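Local coordinates for terminase, large subunit (Enterobacteria phage P22, PDB 4DKW), which packages viral DNA into empty capsids as an ATP-driven motor and cuts the genome through the C-terminal nuclease domain described here, at residues F34-W46 against L56-A70. Residues are numbered along the deposited sequence; the frame is centred on the assembly and turned at random.
Sequences FGWNHPQAHIQLW and LARVWKKSENTAVQA. With SO4 (sulfate ion), chain G.
Leu56 CD1 packs 3.9 Å from Ile43 CB, on the hairpin face that also carries Leu45 and Val59 and meets helix 171-181. Strands 40-46 and 56-62 run antiparallel, as the second and third strands of the RNase H-like nuclease fold. A classic beta bulge interrupts the pairing at Ala57 and Arg58: Ala57 N bonds to Gln44 O at 2.9 Å, while the bond from Arg58 N to the same oxygen is weak. At the bulge Ala57 CB lies over one face of the Trp46 indole, 3.3 Å from CE2, in a CH-pi contact. That ring is also held at its rim, where NE1 donates almost straight (173°) to Gln44 OE1. Arg58 lies alongside Gln44, CB to CB, and Trp46 CZ2 sits over one face of its guanidinium, the two planes steeply inclined rather than stacked.

The edge of the Trp60 indole, at CZ3, meets the Gln40 amide, whose plane stands 70° from the ring; CZ3 lies 3.5 Å from Gln40 CD. The extended Lys61 runs beside Pro39, with CE 3.6 Å from Pro39 CB, before its ammonium reaches a salt bridge with Glu153. Pro39 also touches Asp171, which with Asp33 binds catalytic magnesium, so this end of the hairpin borders the active site. Ser63 OG holds a sulfate, probably from the crystallisation liquor.

Glu64 N donates a hydrogen bond to Trp36 O in the carbonyl plane, on a lone pair, and Glu64 CA sits over the six-membered ring of Trp36, 6° off the normal, in a CH-pi contact, although that indole is poorly ordered. Thr66 then opens helix 67-78 with a capping box to Gln69. One turn on, Ala70 CB rests 3.5 Å from Gln40 OE1, an oxygen hydrogen-bonded to Tyr104 and Gln32.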
ATOM      1  N   PHE A  34      -1.999   5.957  -7.661  1.00 30.68           N
ATOM      2  CA  PHE A  34      -2.875   6.673  -8.580  1.00 36.18           C
ATOM      3  C   PHE A  34      -3.051   5.871  -9.865  1.00 34.38           C
ATOM      4  O   PHE A  34      -2.176   5.080 -10.234  1.00 36.15           O
ATOM      5  CB  PHE A  34      -2.337   8.075  -8.880  1.00 34.25           C
ATOM      6  CG  PHE A  34      -2.154   8.923  -7.662  1.00 29.22           C
ATOM      7  CD1 PHE A  34      -3.241   9.305  -6.907  1.00 29.91           C
ATOM      8  CD2 PHE A  34      -0.892   9.339  -7.276  1.00 30.53           C
ATOM      9  CE1 PHE A  34      -3.080  10.084  -5.779  1.00 38.64           C
ATOM     10  CE2 PHE A  34      -0.721  10.126  -6.155  1.00 31.77           C
ATOM     11  CZ  PHE A  34      -1.816  10.498  -5.402  1.00 33.25           C
ATOM     12  N   GLY A  35      -4.194   6.059 -10.522  1.00 34.06           N
ATOM     13  CA  GLY A  35      -4.479   5.369 -11.770  1.00 37.47           C
ATOM     14  C   GLY A  35      -5.856   5.629 -12.355  1.00 45.87           C
ATOM     15  O   GLY A  35      -6.856   5.618 -11.637  1.00 42.76           O
ATOM     16  N   TRP A  36      -5.908   5.860 -13.665  1.00 50.80           N
ATOM     17  CA  TRP A  36      -7.187   5.982 -14.360  1.00 57.42           C
ATOM     18  C   TRP A  36      -7.438   4.789 -15.302  1.00 57.74           C
ATOM     19  O   TRP A  36      -8.363   3.996 -15.087  1.00 44.26           O
ATOM     20  CB  TRP A  36      -7.296   7.312 -15.117  1.00 57.08           C
ATOM     21  CG  TRP A  36      -8.624   7.453 -15.774  1.00 62.82           C
ATOM     22  CD1 TRP A  36      -8.936   7.157 -17.073  1.00 66.93           C
ATOM     23  CD2 TRP A  36      -9.844   7.883 -15.154  1.00 64.38           C
ATOM     24  NE1 TRP A  36     -10.274   7.390 -17.300  1.00 70.51           N
ATOM     25  CE2 TRP A  36     -10.853   7.833 -16.138  1.00 68.40           C
ATOM     26  CE3 TRP A  36     -10.180   8.309 -13.865  1.00 62.29           C
ATOM     27  CZ2 TRP A  36     -12.172   8.191 -15.873  1.00 65.55           C
ATOM     28  CZ3 TRP A  36     -11.494   8.668 -13.605  1.00 58.35           C
ATOM     29  CH2 TRP A  36     -12.472   8.603 -14.602  1.00 59.95           C
ATOM     30  N   ASN A  37      -6.615   4.669 -16.342  1.00 61.37           N
ATOM     31  CA  ASN A  37      -6.686   3.514 -17.232  1.00 57.82           C
ATOM     32  C   ASN A  37      -6.230   2.255 -16.512  1.00 56.24           C
ATOM     33  O   ASN A  37      -6.833   1.189 -16.657  1.00 61.24           O
ATOM     34  CB  ASN A  37      -5.841   3.738 -18.483  1.00 58.91           C
ATOM     35  CG  ASN A  37      -6.376   4.858 -19.353  1.00 64.04           C
ATOM     36  OD1 ASN A  37      -7.591   5.051 -19.467  1.00 55.51           O
ATOM     37  ND2 ASN A  37      -5.468   5.616 -19.967  1.00 66.75           N
ATOM     38  N   HIS A  38      -5.143   2.391 -15.754  1.00 56.36           N
ATOM     39  CA  HIS A  38      -4.711   1.367 -14.812  1.00 49.38           C
ATOM     40  C   HIS A  38      -5.546   1.514 -13.551  1.00 40.50           C
ATOM     41  O   HIS A  38      -6.057   2.599 -13.265  1.00 40.59           O
ATOM     42  CB  HIS A  38      -3.226   1.534 -14.468  1.00 51.15           C
ATOM     43  CG  HIS A  38      -2.306   1.368 -15.638  1.00 62.34           C
ATOM     44  ND1 HIS A  38      -2.012   2.399 -16.502  1.00 79.02           N
ATOM     45  CD2 HIS A  38      -1.613   0.294 -16.084  1.00 66.30           C
ATOM     46  CE1 HIS A  38      -1.176   1.969 -17.431  1.00 81.98           C
ATOM     47  NE2 HIS A  38      -0.920   0.694 -17.200  1.00 78.09           N
ATOM     48  N   PRO A  39      -5.702   0.423 -12.793  1.00 38.20           N
ATOM     49  CA  PRO A  39      -6.452   0.569 -11.542  1.00 38.64           C
ATOM     50  C   PRO A  39      -5.737   1.500 -10.563  1.00 32.50           C
ATOM     51  O   PRO A  39      -4.512   1.508 -10.504  1.00 34.58           O
ATOM     52  CB  PRO A  39      -6.469  -0.858 -10.973  1.00 27.33           C
ATOM     53  CG  PRO A  39      -6.288  -1.736 -12.172  1.00 30.71           C
ATOM     54  CD  PRO A  39      -5.365  -0.981 -13.084  1.00 30.58           C
ATOM     55  N   GLN A  40      -6.487   2.288  -9.811  1.00 29.58           N
ATOM     56  CA  GLN A  40      -5.926   2.895  -8.614  1.00 30.59           C
ATOM     57  C   GLN A  40      -6.112   1.929  -7.439  1.00 31.71           C
ATOM     58  O   GLN A  40      -6.947   1.017  -7.492  1.00 32.40           O
ATOM     59  CB  GLN A  40      -6.592   4.241  -8.320  1.00 33.83           C
ATOM     60  CG  GLN A  40      -8.056   4.158  -7.918  1.00 32.89           C
ATOM     61  CD  GLN A  40      -8.608   5.512  -7.516  1.00 37.14           C
ATOM     62  OE1 GLN A  40      -8.249   6.056  -6.470  1.00 34.71           O
ATOM     63  NE2 GLN A  40      -9.472   6.072  -8.355  1.00 36.12           N
ATOM     64  N   ALA A  41      -5.322   2.114  -6.387  1.00 31.18           N
ATOM     65  CA  ALA A  41      -5.504   1.341  -5.162  1.00 28.17           C
ATOM     66  C   ALA A  41      -5.427   2.233  -3.930  1.00 27.34           C
ATOM     67  O   ALA A  41      -4.583   3.125  -3.850  1.00 33.83           O
ATOM     68  CB  ALA A  41      -4.473   0.209  -5.068  1.00 22.29           C
ATOM     69  N   HIS A  42      -6.324   2.007  -2.979  1.00 24.72           N
ATOM     70  CA  HIS A  42      -6.196   2.618  -1.663  1.00 21.87           C
ATOM     71  C   HIS A  42      -6.176   1.503  -0.621  1.00 29.39           C
ATOM     72  O   HIS A  42      -7.077   0.662  -0.604  1.00 30.28           O
ATOM     73  CB  HIS A  42      -7.356   3.578  -1.387  1.00 26.11           C
ATOM     74  CG  HIS A  42      -7.125   4.471  -0.206  1.00 24.57           C
ATOM     75  ND1 HIS A  42      -6.495   5.691  -0.314  1.00 28.16           N
ATOM     76  CD2 HIS A  42      -7.406   4.304   1.105  1.00 21.29           C
ATOM     77  CE1 HIS A  42      -6.412   6.244   0.885  1.00 26.90           C
ATOM     78  NE2 HIS A  42      -6.963   5.429   1.759  1.00 19.94           N
ATOM     79  N   ILE A  43      -5.151   1.483   0.231  1.00 28.75           N
ATOM     80  CA  ILE A  43      -4.992   0.406   1.209  1.00 25.52           C
ATOM     81  C   ILE A  43      -4.898   0.953   2.616  1.00 23.21           C
ATOM     82  O   ILE A  43      -4.655   2.138   2.816  1.00 22.38           O
ATOM     83  CB  ILE A  43      -3.741  -0.474   0.927  1.00 20.83           C
ATOM     84  CG1 ILE A  43      -2.441   0.338   1.062  1.00 19.67           C
ATOM     85  CG2 ILE A  43      -3.839  -1.109  -0.468  1.00 16.87           C
ATOM     86  CD1 ILE A  43      -1.772   0.361   2.481  1.00 14.92           C
ATOM     87  N   GLN A  44      -5.087   0.076   3.592  1.00 27.17           N
ATOM     88  CA  GLN A  44      -4.858   0.432   4.983  1.00 24.95           C
ATOM     89  C   GLN A  44      -4.009  -0.648   5.635  1.00 23.72           C
ATOM     90  O   GLN A  44      -4.302  -1.842   5.542  1.00 21.43           O
ATOM     91  CB  GLN A  44      -6.167   0.628   5.762  1.00 23.16           C
ATOM     92  CG  GLN A  44      -5.946   1.033   7.222  1.00 18.50           C
ATOM     93  CD  GLN A  44      -7.225   1.470   7.906  1.00 23.68           C
ATOM     94  OE1 GLN A  44      -7.803   0.728   8.698  1.00 28.48           O
ATOM     95  NE2 GLN A  44      -7.681   2.679   7.595  1.00 24.44           N
ATOM     96  N   LEU A  45      -2.956  -0.205   6.298  1.00 17.80           N
ATOM     97  CA  LEU A  45      -2.014  -1.086   6.926  1.00 16.23           C
ATOM     98  C   LEU A  45      -2.067  -0.833   8.426  1.00 23.65           C
ATOM     99  O   LEU A  45      -2.121   0.319   8.863  1.00 20.04           O
ATOM    100  CB  LEU A  45      -0.634  -0.747   6.366  1.00 21.81           C
ATOM    101  CG  LEU A  45       0.586  -1.626   6.549  1.00 25.69           C
ATOM    102  CD1 LEU A  45       0.364  -3.025   5.956  1.00 20.83           C
ATOM    103  CD2 LEU A  45       1.749  -0.922   5.876  1.00 25.41           C
ATOM    104  N   TRP A  46      -2.088  -1.900   9.220  1.00 21.92           N
ATOM    105  CA  TRP A  46      -2.001  -1.752  10.668  1.00 20.71           C
ATOM    106  C   TRP A  46      -0.632  -2.227  11.103  1.00 21.15           C
ATOM    107  O   TRP A  46      -0.109  -3.202  10.555  1.00 25.22           O
ATOM    108  CB  TRP A  46      -3.071  -2.573  11.382  1.00 20.73           C
ATOM    109  CG  TRP A  46      -4.466  -2.192  11.036  1.00 17.80           C
ATOM    110  CD1 TRP A  46      -4.871  -1.100  10.323  1.00 23.72           C
ATOM    111  CD2 TRP A  46      -5.655  -2.910  11.387  1.00 21.24           C
ATOM    112  NE1 TRP A  46      -6.241  -1.089  10.213  1.00 22.88           N
ATOM    113  CE2 TRP A  46      -6.746  -2.187  10.859  1.00 24.18           C
ATOM    114  CE3 TRP A  46      -5.902  -4.089  12.106  1.00 18.31           C
ATOM    115  CZ2 TRP A  46      -8.066  -2.618  11.017  1.00 22.18           C
ATOM    116  CZ3 TRP A  46      -7.215  -4.510  12.265  1.00 22.72           C
ATOM    117  CH2 TRP A  46      -8.280  -3.776  11.722  1.00 22.16           C
ATOM    118  N   LEU A  56      -2.122  -5.975   6.548  1.00 18.87           N
ATOM    119  CA  LEU A  56      -2.799  -5.288   5.471  1.00 18.55           C
ATOM    120  C   LEU A  56      -4.286  -5.541   5.698  1.00 23.46           C
ATOM    121  O   LEU A  56      -4.779  -6.631   5.431  1.00 20.19           O
ATOM    122  CB  LEU A  56      -2.332  -5.821   4.119  1.00 18.10           C
ATOM    123  CG  LEU A  56      -2.936  -5.098   2.916  1.00 17.91           C
ATOM    124  CD1 LEU A  56      -2.590  -3.614   2.959  1.00 17.37           C
ATOM    125  CD2 LEU A  56      -2.431  -5.731   1.638  1.00 14.32           C
ATOM    126  N   ALA A  57      -4.988  -4.537   6.226  1.00 22.69           N
ATOM    127  CA  ALA A  57      -6.345  -4.731   6.734  1.00 21.64           C
ATOM    128  C   ALA A  57      -7.469  -4.329   5.765  1.00 25.44           C
ATOM    129  O   ALA A  57      -8.565  -4.875   5.832  1.00 31.07           O
ATOM    130  CB  ALA A  57      -6.506  -3.996   8.061  1.00 17.95           C
ATOM    131  N   ARG A  58      -7.209  -3.362   4.888  1.00 22.33           N
ATOM    132  CA  ARG A  58      -8.219  -2.919   3.931  1.00 20.98           C
ATOM    133  C   ARG A  58      -7.577  -2.702   2.568  1.00 23.94           C
ATOM    134  O   ARG A  58      -6.476  -2.176   2.482  1.00 24.57           O
ATOM    135  CB  ARG A  58      -8.886  -1.616   4.385  1.00 24.57           C
ATOM    136  CG  ARG A  58      -9.410  -1.599   5.811  1.00 21.93           C
ATOM    137  CD  ARG A  58     -10.743  -2.287   5.899  1.00 32.38           C
ATOM    138  NE  ARG A  58     -11.380  -2.071   7.195  1.00 39.75           N
ATOM    139  CZ  ARG A  58     -11.264  -2.891   8.238  1.00 44.95           C
ATOM    140  NH1 ARG A  58     -10.525  -3.996   8.152  1.00 42.48           N
ATOM    141  NH2 ARG A  58     -11.889  -2.607   9.371  1.00 48.54           N
ATOM    142  N   VAL A  59      -8.272  -3.122   1.512  1.00 26.83           N
ATOM    143  CA  VAL A  59      -7.811  -2.957   0.136  1.00 25.63           C
ATOM    144  C   VAL A  59      -8.974  -2.599  -0.777  1.00 30.41           C
ATOM    145  O   VAL A  59     -10.026  -3.241  -0.730  1.00 30.87           O
ATOM    146  CB  VAL A  59      -7.154  -4.240  -0.402  1.00 25.78           C
ATOM    147  CG1 VAL A  59      -7.058  -4.198  -1.909  1.00 30.13           C
ATOM    148  CG2 VAL A  59      -5.775  -4.440   0.225  1.00 23.13           C
ATOM    149  N   TRP A  60      -8.782  -1.567  -1.595  1.00 29.32           N
ATOM    150  CA  TRP A  60      -9.749  -1.193  -2.615  1.00 22.67           C
ATOM    151  C   TRP A  60      -8.988  -0.918  -3.906  1.00 29.40           C
ATOM    152  O   TRP A  60      -8.011  -0.171  -3.916  1.00 28.78           O
ATOM    153  CB  TRP A  60     -10.559   0.030  -2.176  1.00 26.79           C
ATOM    154  CG  TRP A  60     -11.547   0.540  -3.207  1.00 35.16           C
ATOM    155  CD1 TRP A  60     -12.799   0.051  -3.465  1.00 30.90           C
ATOM    156  CD2 TRP A  60     -11.363   1.658  -4.096  1.00 35.97           C
ATOM    157  NE1 TRP A  60     -13.400   0.789  -4.465  1.00 36.29           N
ATOM    158  CE2 TRP A  60     -12.540   1.780  -4.865  1.00 35.33           C
ATOM    159  CE3 TRP A  60     -10.313   2.562  -4.318  1.00 29.29           C
ATOM    160  CZ2 TRP A  60     -12.695   2.764  -5.841  1.00 38.07           C
ATOM    161  CZ3 TRP A  60     -10.468   3.539  -5.287  1.00 33.01           C
ATOM    162  CH2 TRP A  60     -11.653   3.632  -6.037  1.00 34.64           C
ATOM    163  N   LYS A  61      -9.425  -1.542  -4.992  1.00 30.73           N
ATOM    164  CA  LYS A  61      -8.752  -1.410  -6.277  1.00 30.12           C
ATOM    165  C   LYS A  61      -9.785  -1.237  -7.383  1.00 33.90           C
ATOM    166  O   LYS A  61     -10.724  -2.033  -7.483  1.00 34.03           O
ATOM    167  CB  LYS A  61      -7.911  -2.657  -6.539  1.00 32.56           C
ATOM    168  CG  LYS A  61      -7.199  -2.676  -7.876  1.00 30.47           C
ATOM    169  CD  LYS A  61      -6.349  -3.932  -8.007  1.00 27.65           C
ATOM    170  CE  LYS A  61      -5.685  -3.997  -9.372  1.00 32.29           C
ATOM    171  NZ  LYS A  61      -4.705  -5.101  -9.431  1.00 29.73           N
ATOM    172  N   LYS A  62      -9.623  -0.198  -8.205  1.00 34.46           N
ATOM    173  CA  LYS A  62     -10.607   0.090  -9.241  1.00 36.43           C
ATOM    174  C   LYS A  62     -10.084   0.978 -10.369  1.00 38.30           C
ATOM    175  O   LYS A  62      -9.385   1.964 -10.125  1.00 39.14           O
ATOM    176  CB  LYS A  62     -11.872   0.714  -8.637  1.00 42.80           C
ATOM    177  CG  LYS A  62     -13.156   0.196  -9.274  1.00 50.53           C
ATOM    178  CD  LYS A  62     -14.370   0.958  -8.808  1.00 64.19           C
ATOM    179  CE  LYS A  62     -15.645   0.295  -9.296  1.00 74.39           C
ATOM    180  NZ  LYS A  62     -15.726   0.223 -10.783  1.00 78.04           N
ATOM    181  N   SER A  63     -10.431   0.613 -11.603  1.00 40.72           N
ATOM    182  CA  SER A  63     -10.115   1.418 -12.783  1.00 40.88           C
ATOM    183  C   SER A  63     -11.143   2.524 -12.991  1.00 40.84           C
ATOM    184  O   SER A  63     -12.301   2.401 -12.594  1.00 40.61           O
ATOM    185  CB  SER A  63     -10.073   0.548 -14.045  1.00 42.35           C
ATOM    186  OG  SER A  63      -9.035  -0.413 -13.999  1.00 55.58           O
ATOM    187  N   GLU A  64     -10.703   3.602 -13.628  1.00 45.25           N
ATOM    188  CA  GLU A  64     -11.590   4.672 -14.080  1.00 50.71           C
ATOM    189  C   GLU A  64     -12.504   5.236 -12.995  1.00 49.23           C
ATOM    190  O   GLU A  64     -13.706   5.408 -13.207  1.00 48.04           O
ATOM    191  CB  GLU A  64     -12.398   4.218 -15.296  1.00 55.01           C
ATOM    192  CG  GLU A  64     -11.525   3.888 -16.498  1.00 61.04           C
ATOM    193  CD  GLU A  64     -12.301   3.266 -17.638  1.00 70.84           C
ATOM    194  OE1 GLU A  64     -13.496   2.947 -17.448  1.00 74.86           O
ATOM    195  OE2 GLU A  64     -11.713   3.095 -18.728  1.00 74.35           O
ATOM    196  N   ASN A  65     -11.920   5.504 -11.831  1.00 45.67           N
ATOM    197  CA  ASN A  65     -12.606   6.220 -10.759  1.00 47.83           C
ATOM    198  C   ASN A  65     -11.882   7.518 -10.412  1.00 44.59           C
ATOM    199  O   ASN A  65     -10.649   7.578 -10.394  1.00 39.14           O
ATOM    200  CB  ASN A  65     -12.741   5.347  -9.502  1.00 47.27           C
ATOM    201  CG  ASN A  65     -14.024   4.533  -9.481  1.00 46.50           C
ATOM    202  OD1 ASN A  65     -14.556   4.153 -10.529  1.00 55.65           O
ATOM    203  ND2 ASN A  65     -14.535   4.270  -8.279  1.00 38.70           N
ATOM    204  N   THR A  66     -12.654   8.563 -10.150  1.00 44.74           N
ATOM    205  CA  THR A  66     -12.084   9.827  -9.725  1.00 45.34           C
ATOM    206  C   THR A  66     -11.716   9.749  -8.251  1.00 46.20           C
ATOM    207  O   THR A  66     -12.005   8.754  -7.583  1.00 47.81           O
ATOM    208  CB  THR A  66     -13.083  10.978  -9.930  1.00 47.34           C
ATOM    209  OG1 THR A  66     -14.226  10.766  -9.095  1.00 48.44           O
ATOM    210  CG2 THR A  66     -13.531  11.043 -11.375  1.00 39.91           C
ATOM    211  N   ALA A  67     -11.075  10.799  -7.744  1.00 44.98           N
ATOM    212  CA  ALA A  67     -10.744  10.874  -6.325  1.00 41.18           C
ATOM    213  C   ALA A  67     -12.010  10.946  -5.464  1.00 45.26           C
ATOM    214  O   ALA A  67     -12.055  10.368  -4.375  1.00 43.85           O
ATOM    215  CB  ALA A  67      -9.831  12.067  -6.050  1.00 40.99           C
ATOM    216  N   VAL A  68     -13.031  11.651  -5.962  1.00 51.05           N
ATOM    217  CA  VAL A  68     -14.326  11.758  -5.287  1.00 46.20           C
ATOM    218  C   VAL A  68     -14.997  10.390  -5.158  1.00 49.07           C
ATOM    219  O   VAL A  68     -15.592  10.077  -4.128  1.00 45.31           O
ATOM    220  CB  VAL A  68     -15.264  12.751  -6.028  1.00 50.05           C
ATOM    221  CG1 VAL A  68     -16.637  12.820  -5.363  1.00 48.93           C
ATOM    222  CG2 VAL A  68     -14.620  14.135  -6.120  1.00 42.88           C
ATOM    223  N   GLN A  69     -14.886   9.576  -6.205  1.00 50.08           N
ATOM    224  CA  GLN A  69     -15.413   8.217  -6.170  1.00 43.87           C
ATOM    225  C   GLN A  69     -14.607   7.313  -5.241  1.00 45.17           C
ATOM    226  O   GLN A  69     -15.181   6.469  -4.553  1.00 47.17           O
ATOM    227  CB  GLN A  69     -15.468   7.603  -7.567  1.00 45.63           C
ATOM    228  CG  GLN A  69     -16.416   8.313  -8.523  1.00 51.23           C
ATOM    229  CD  GLN A  69     -16.378   7.717  -9.915  1.00 53.40           C
ATOM    230  OE1 GLN A  69     -15.537   8.085 -10.737  1.00 59.31           O
ATOM    231  NE2 GLN A  69     -17.284   6.786 -10.185  1.00 51.40           N
ATOM    232  N   ALA A  70     -13.285   7.480  -5.233  1.00 36.29           N
ATOM    233  CA  ALA A  70     -12.438   6.708  -4.335  1.00 35.01           C
ATOM    234  C   ALA A  70     -12.836   6.984  -2.887  1.00 38.48           C
ATOM    235  O   ALA A  70     -13.071   6.059  -2.110  1.00 35.84           O
ATOM    236  CB  ALA A  70     -10.968   7.040  -4.561  1.00 27.74           C
TER
HETATM  237  S   SO4 G 503     -10.331  -3.769 -11.729  1.00118.16           S
HETATM  238  O1  SO4 G 503      -9.071  -4.391 -11.335  1.00112.99           O
HETATM  239  O2  SO4 G 503     -11.318  -3.960 -10.670  1.00120.43           O
HETATM  240  O3  SO4 G 503     -10.123  -2.343 -11.948  1.00119.51           O
HETATM  241  O4  SO4 G 503     -10.813  -4.384 -12.961  1.00122.84           O
HETATM  242  O   HOH W   1      -9.584   4.540 -10.761  1.00 24.09           O